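Local coordinates for protein GlcNAc Inducible Gene 2, GIG2 (Candida albicans, PDB 6AKZ) that binds an iron ion and is probably a cupin-fold oxygenase of the DUF1479 family, at residues L272-I285 with S345-V357. Sequence-based numbering, arbitrary orientation.
With FE (Fe (III) ion), chain B.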
loop_
_atom_site.group_PDB
_atom_site.type_symbol
_atom_site.label_atom_id
_atom_site.label_comp_id
_atom_site.label_asym_id
_atom_site.label_seq_id
_atom_site.Cartn_x
_atom_site.Cartn_y
_atom_site.Cartn_z
ATOM N N LEU A 272 -3.439 6.366 -12.933
ATOM C CA LEU A 272 -3.122 5.094 -12.335
ATOM C C LEU A 272 -3.862 3.990 -13.106
ATOM O O LEU A 272 -4.970 4.205 -13.595
ATOM C CB LEU A 272 -3.595 5.127 -10.877
ATOM C CG LEU A 272 -3.347 3.867 -9.988
ATOM C CD1 LEU A 272 -1.891 3.634 -9.753
ATOM C CD2 LEU A 272 -4.139 4.045 -8.706
ATOM N N ARG A 273 -3.217 2.853 -13.194
ATOM C CA ARG A 273 -3.773 1.632 -13.737
ATOM C C ARG A 273 -3.672 0.560 -12.617
ATOM O O ARG A 273 -2.723 0.510 -11.903
ATOM C CB ARG A 273 -3.063 1.189 -14.996
ATOM C CG ARG A 273 -3.173 2.253 -16.057
ATOM C CD ARG A 273 -2.313 2.041 -17.243
ATOM N NE ARG A 273 -2.238 0.705 -17.775
ATOM C CZ ARG A 273 -3.103 0.171 -18.599
ATOM N NH1 ARG A 273 -4.216 0.806 -18.958
ATOM N NH2 ARG A 273 -2.877 -1.021 -19.046
ATOM N N VAL A 274 -4.698 -0.263 -12.538
ATOM C CA VAL A 274 -4.761 -1.274 -11.537
ATOM C C VAL A 274 -5.274 -2.598 -12.122
ATOM O O VAL A 274 -5.873 -2.594 -13.202
ATOM C CB VAL A 274 -5.791 -0.864 -10.430
ATOM C CG1 VAL A 274 -5.297 0.335 -9.662
ATOM C CG2 VAL A 274 -7.171 -0.519 -11.008
ATOM N N LEU A 275 -5.073 -3.669 -11.404
ATOM C CA LEU A 275 -5.681 -4.959 -11.712
ATOM C C LEU A 275 -6.678 -5.173 -10.595
ATOM O O LEU A 275 -6.315 -5.690 -9.534
ATOM C CB LEU A 275 -4.621 -6.056 -11.706
ATOM C CG LEU A 275 -4.892 -7.208 -12.627
ATOM C CD1 LEU A 275 -3.723 -8.200 -12.515
ATOM C CD2 LEU A 275 -6.175 -7.830 -12.237
ATOM N N PRO A 276 -7.968 -4.889 -10.842
ATOM C CA PRO A 276 -8.917 -4.811 -9.770
ATOM C C PRO A 276 -9.484 -6.175 -9.356
ATOM O O PRO A 276 -10.712 -6.461 -9.423
ATOM C CB PRO A 276 -9.955 -3.811 -10.331
ATOM C CG PRO A 276 -10.018 -4.216 -11.780
ATOM C CD PRO A 276 -8.533 -4.331 -12.105
ATOM N N SER A 277 -8.592 -7.109 -9.030
ATOM C CA SER A 277 -9.045 -8.397 -8.583
ATOM C C SER A 277 -8.012 -8.876 -7.527
ATOM O O SER A 277 -6.984 -9.451 -7.852
ATOM C CB SER A 277 -9.099 -9.380 -9.772
ATOM O OG SER A 277 -9.512 -10.709 -9.357
ATOM N N LEU A 278 -8.338 -8.718 -6.255
ATOM C CA LEU A 278 -7.314 -8.820 -5.226
ATOM C C LEU A 278 -6.913 -10.278 -4.958
ATOM O O LEU A 278 -5.727 -10.621 -4.959
ATOM C CB LEU A 278 -7.799 -8.072 -3.954
ATOM C CG LEU A 278 -6.915 -8.074 -2.749
ATOM C CD1 LEU A 278 -5.552 -7.495 -3.075
ATOM C CD2 LEU A 278 -7.620 -7.185 -1.677
ATOM N N LYS A 279 -7.909 -11.124 -4.685
ATOM C CA LYS A 279 -7.685 -12.498 -4.376
ATOM C C LYS A 279 -7.070 -13.248 -5.525
ATOM O O LYS A 279 -6.094 -13.985 -5.295
ATOM C CB LYS A 279 -8.966 -13.207 -3.938
ATOM C CG LYS A 279 -8.803 -14.600 -3.373
ATOM C CD LYS A 279 -10.182 -15.259 -3.236
ATOM C CE LYS A 279 -10.945 -14.755 -2.044
ATOM N NZ LYS A 279 -12.326 -15.287 -2.073
ATOM N N LEU A 280 -7.609 -13.148 -6.724
ATOM C CA LEU A 280 -7.009 -13.875 -7.848
ATOM C C LEU A 280 -5.597 -13.425 -8.118
ATOM O O LEU A 280 -4.703 -14.243 -8.443
ATOM C CB LEU A 280 -7.870 -13.743 -9.106
ATOM C CG LEU A 280 -9.203 -14.408 -9.084
ATOM C CD1 LEU A 280 -9.937 -14.225 -10.380
ATOM C CD2 LEU A 280 -9.114 -15.865 -8.742
ATOM N N SER A 281 -5.369 -12.112 -8.034
ATOM C CA SER A 281 -4.034 -11.582 -8.179
ATOM C C SER A 281 -2.980 -12.226 -7.244
ATOM O O SER A 281 -1.918 -12.649 -7.684
ATOM C CB SER A 281 -3.993 -10.072 -8.060
ATOM O OG SER A 281 -4.551 -9.389 -9.193
ATOM N N MET A 282 -3.258 -12.220 -5.966
ATOM C CA MET A 282 -2.314 -12.738 -5.020
ATOM C C MET A 282 -2.189 -14.278 -5.027
ATOM O O MET A 282 -1.150 -14.804 -4.733
ATOM C CB MET A 282 -2.562 -12.193 -3.609
ATOM C CG MET A 282 -2.310 -10.694 -3.459
ATOM S SD MET A 282 -0.704 -10.161 -4.062
ATOM C CE MET A 282 0.454 -11.105 -3.085
ATOM N N ALA A 283 -3.236 -14.971 -5.384
ATOM C CA ALA A 283 -3.156 -16.435 -5.525
ATOM C C ALA A 283 -2.153 -16.670 -6.636
ATOM O O ALA A 283 -1.294 -17.501 -6.521
ATOM C CB ALA A 283 -4.521 -17.010 -5.834
ATOM N N TYR A 284 -2.229 -15.935 -7.718
ATOM C CA TYR A 284 -1.371 -16.166 -8.874
ATOM C C TYR A 284 0.069 -15.780 -8.586
ATOM O O TYR A 284 1.013 -16.563 -8.816
ATOM C CB TYR A 284 -1.882 -15.327 -10.044
ATOM C CG TYR A 284 -1.102 -15.524 -11.324
ATOM C CD1 TYR A 284 -1.380 -16.574 -12.224
ATOM C CD2 TYR A 284 -0.074 -14.634 -11.649
ATOM C CE1 TYR A 284 -0.637 -16.705 -13.410
ATOM C CE2 TYR A 284 0.650 -14.774 -12.826
ATOM C CZ TYR A 284 0.353 -15.781 -13.702
ATOM O OH TYR A 284 1.113 -15.856 -14.868
ATOM N N ILE A 285 0.242 -14.630 -7.967
ATOM C CA ILE A 285 1.564 -14.086 -7.657
ATOM C C ILE A 285 2.258 -15.025 -6.698
ATOM O O ILE A 285 3.415 -15.371 -6.965
ATOM C CB ILE A 285 1.507 -12.658 -7.113
ATOM C CG1 ILE A 285 1.146 -11.730 -8.296
ATOM C CG2 ILE A 285 2.811 -12.151 -6.529
ATOM C CD1 ILE A 285 0.568 -10.382 -7.956
ATOM N N SER A 345 -11.514 13.974 -5.362
ATOM C CA SER A 345 -11.707 12.547 -5.166
ATOM C C SER A 345 -10.477 11.969 -4.495
ATOM O O SER A 345 -9.397 12.511 -4.562
ATOM C CB SER A 345 -11.883 11.790 -6.483
ATOM O OG SER A 345 -13.082 12.251 -7.082
ATOM N N PHE A 346 -10.702 10.869 -3.801
ATOM C CA PHE A 346 -9.647 10.110 -3.137
ATOM C C PHE A 346 -9.654 8.726 -3.731
ATOM O O PHE A 346 -10.732 8.121 -3.830
ATOM C CB PHE A 346 -9.785 10.111 -1.637
ATOM C CG PHE A 346 -8.513 9.891 -0.922
ATOM C CD1 PHE A 346 -8.000 8.604 -0.779
ATOM C CD2 PHE A 346 -7.750 10.940 -0.471
ATOM C CE1 PHE A 346 -6.803 8.408 -0.193
ATOM C CE2 PHE A 346 -6.543 10.727 0.143
ATOM C CZ PHE A 346 -6.058 9.493 0.264
ATOM N N VAL A 347 -8.456 8.195 -4.053
ATOM C CA VAL A 347 -8.321 6.883 -4.609
ATOM C C VAL A 347 -7.494 6.025 -3.625
ATOM O O VAL A 347 -6.376 6.406 -3.271
ATOM C CB VAL A 347 -7.730 6.876 -6.019
ATOM C CG1 VAL A 347 -7.279 5.491 -6.469
ATOM C CG2 VAL A 347 -8.708 7.518 -7.005
ATOM N N PHE A 348 -8.024 4.869 -3.295
ATOM C CA PHE A 348 -7.363 3.854 -2.418
ATOM C C PHE A 348 -7.097 2.575 -3.201
ATOM O O PHE A 348 -7.933 2.120 -3.992
ATOM C CB PHE A 348 -8.272 3.445 -1.271
ATOM C CG PHE A 348 -8.403 4.428 -0.184
ATOM C CD1 PHE A 348 -7.339 4.653 0.662
ATOM C CD2 PHE A 348 -9.616 5.112 0.031
ATOM C CE1 PHE A 348 -7.398 5.567 1.723
ATOM C CE2 PHE A 348 -9.674 6.047 1.090
ATOM C CZ PHE A 348 -8.577 6.260 1.918
ATOM N N TRP A 349 -5.968 1.933 -2.953
ATOM C CA TRP A 349 -5.810 0.593 -3.358
ATOM C C TRP A 349 -5.083 -0.220 -2.263
ATOM O O TRP A 349 -4.181 0.237 -1.531
ATOM C CB TRP A 349 -5.167 0.398 -4.722
ATOM C CG TRP A 349 -3.756 0.907 -4.879
ATOM C CD1 TRP A 349 -2.634 0.152 -4.886
ATOM C CD2 TRP A 349 -3.332 2.269 -5.036
ATOM N NE1 TRP A 349 -1.465 0.974 -5.034
ATOM C CE2 TRP A 349 -1.901 2.261 -5.212
ATOM C CE3 TRP A 349 -4.014 3.496 -5.119
ATOM C CZ2 TRP A 349 -1.166 3.426 -5.449
ATOM C CZ3 TRP A 349 -3.253 4.684 -5.301
ATOM C CH2 TRP A 349 -1.874 4.640 -5.462
ATOM N N HIS A 350 -5.494 -1.468 -2.177
ATOM C CA HIS A 350 -4.891 -2.466 -1.246
ATOM C C HIS A 350 -3.400 -2.652 -1.493
ATOM O O HIS A 350 -2.913 -2.582 -2.610
ATOM C CB HIS A 350 -5.608 -3.805 -1.315
ATOM C CG HIS A 350 -5.327 -4.724 -0.176
ATOM N ND1 HIS A 350 -4.267 -5.596 -0.164
ATOM C CD2 HIS A 350 -6.064 -5.020 0.919
ATOM C CE1 HIS A 350 -4.316 -6.346 0.921
ATOM N NE2 HIS A 350 -5.402 -6.007 1.603
ATOM N N CYS A 351 -2.638 -2.776 -0.411
ATOM C CA CYS A 351 -1.207 -2.954 -0.505
ATOM C C CYS A 351 -0.770 -4.115 -1.388
ATOM O O CYS A 351 0.354 -4.132 -1.874
ATOM C CB CYS A 351 -0.553 -3.049 0.905
ATOM S SG CYS A 351 -1.211 -4.425 1.880
ATOM N N ASP A 352 -1.641 -5.065 -1.615
ATOM C CA ASP A 352 -1.355 -6.217 -2.488
ATOM C C ASP A 352 -1.935 -6.085 -3.886
ATOM O O ASP A 352 -2.024 -7.111 -4.608
ATOM C CB ASP A 352 -1.829 -7.516 -1.847
ATOM C CG ASP A 352 -0.866 -8.087 -0.788
ATOM O OD1 ASP A 352 0.278 -7.548 -0.616
ATOM O OD2 ASP A 352 -1.345 -9.002 -0.032
ATOM N N LEU A 353 -2.402 -4.883 -4.293
ATOM C CA LEU A 353 -2.994 -4.773 -5.611
ATOM C C LEU A 353 -1.939 -4.394 -6.684
ATOM O O LEU A 353 -1.134 -3.425 -6.529
ATOM C CB LEU A 353 -4.096 -3.722 -5.610
ATOM C CG LEU A 353 -5.117 -3.967 -6.679
ATOM C CD1 LEU A 353 -5.969 -5.175 -6.312
ATOM C CD2 LEU A 353 -6.042 -2.790 -6.951
ATOM N N PRO A 354 -1.837 -5.205 -7.728
ATOM C CA PRO A 354 -0.938 -4.797 -8.821
ATOM C C PRO A 354 -1.398 -3.469 -9.415
ATOM O O PRO A 354 -2.585 -3.299 -9.696
ATOM C CB PRO A 354 -1.109 -5.944 -9.813
ATOM C CG PRO A 354 -1.712 -7.088 -9.065
ATOM C CD PRO A 354 -2.490 -6.495 -7.995
ATOM N N HIS A 355 -0.424 -2.581 -9.697
ATOM C CA HIS A 355 -0.749 -1.305 -10.229
ATOM C C HIS A 355 0.460 -0.777 -10.982
ATOM O O HIS A 355 1.591 -1.306 -10.862
ATOM C CB HIS A 355 -1.176 -0.364 -9.119
ATOM C CG HIS A 355 -0.098 -0.148 -8.120
ATOM N ND1 HIS A 355 0.214 -1.085 -7.176
ATOM C CD2 HIS A 355 0.813 0.840 -7.978
ATOM C CE1 HIS A 355 1.250 -0.667 -6.460
ATOM N NE2 HIS A 355 1.625 0.495 -6.935
ATOM N N GLU A 356 0.200 0.209 -11.801
ATOM C CA GLU A 356 1.298 0.993 -12.487
ATOM C C GLU A 356 0.712 2.340 -12.868
ATOM O O GLU A 356 -0.494 2.540 -12.810
ATOM C CB GLU A 356 1.730 0.275 -13.777
ATOM C CG GLU A 356 0.593 -0.054 -14.702
ATOM C CD GLU A 356 0.962 -0.750 -16.035
ATOM O OE1 GLU A 356 2.118 -1.180 -16.208
ATOM O OE2 GLU A 356 0.049 -0.847 -16.916
ATOM N N VAL A 357 1.572 3.282 -13.219
ATOM C CA VAL A 357 1.108 4.599 -13.752
ATOM C C VAL A 357 1.043 4.535 -15.253
ATOM O O VAL A 357 1.662 3.692 -15.897
ATOM C CB VAL A 357 1.935 5.815 -13.348
ATOM C CG1 VAL A 357 1.505 6.289 -11.963
ATOM C CG2 VAL A 357 3.403 5.522 -13.485
HETATM FE FE FE B . 3.621 1.462 -6.652
HETATM O O HOH W 1 5.607 2.348 -6.254
HETATM O O HOH W 2 2.983 3.020 -5.455
HETATM O O HOH W 3 3.411 3.055 -8.136
#
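Arg273 and Glu356 pair twice, by backbone and by side chain. Arg273 N gives a hydrogen bond to Glu356 O, and Glu356 N returns one to Arg273 O at 2.9 Å. The two side chains leave the same face of the sheet and run side by side. Arg273 can be followed outward. CB lies against Glu356 O at 3.6 Å. CD passes Glu356 OE2, and the bend at chi3 (43°) then brings NE to that oxygen. NE makes a salt bridge to Glu356 OE2 at 2.9 Å. The N-H points straight at this oxygen, which lies in the guanidinium plane. NE approaches it from the anti side, tilted from the carboxylate plane. CZ and NH2 lie near the same OE2, NH2 at 3.6 Å. Just beyond the strand ends, Leu275 N donates to Pro354 O.

Leu272, Val274 and His355 occupy the other face. Leu272 CD1 reaches Glu356 O and His355 CB, while CD2 sits over one face of the Trp349 six-membered ring, 3.8 Å from its centroid. His355 NE2 binds the iron at 2.2 Å. With His192 and Asp194 it forms the facial triad characteristic of cupin-fold non-haem iron oxygenases, and three waters complete the coordination. ND1 donates to Leu353 O at 2.8 Å, in the ring plane, and so helps fix the rotation of the ring. Trp349 NE1 lies above the centre of one ring face.

The link between strands 346-350 and 355-357 includes a type I turn from His350 to Leu353, followed by Pro354. Helix 278-287 packs against this turn. Leu278 CD2 lies over the His350 ring, and Met282 SD comes within 3.4 Å of Asp352 O. The Asp352 carboxylate makes salt bridges with Arg200 and Arg229 and a hydrogen bond with Tyr210. Ser281 OG, bonded to Ser277 O, touches Pro354 CG.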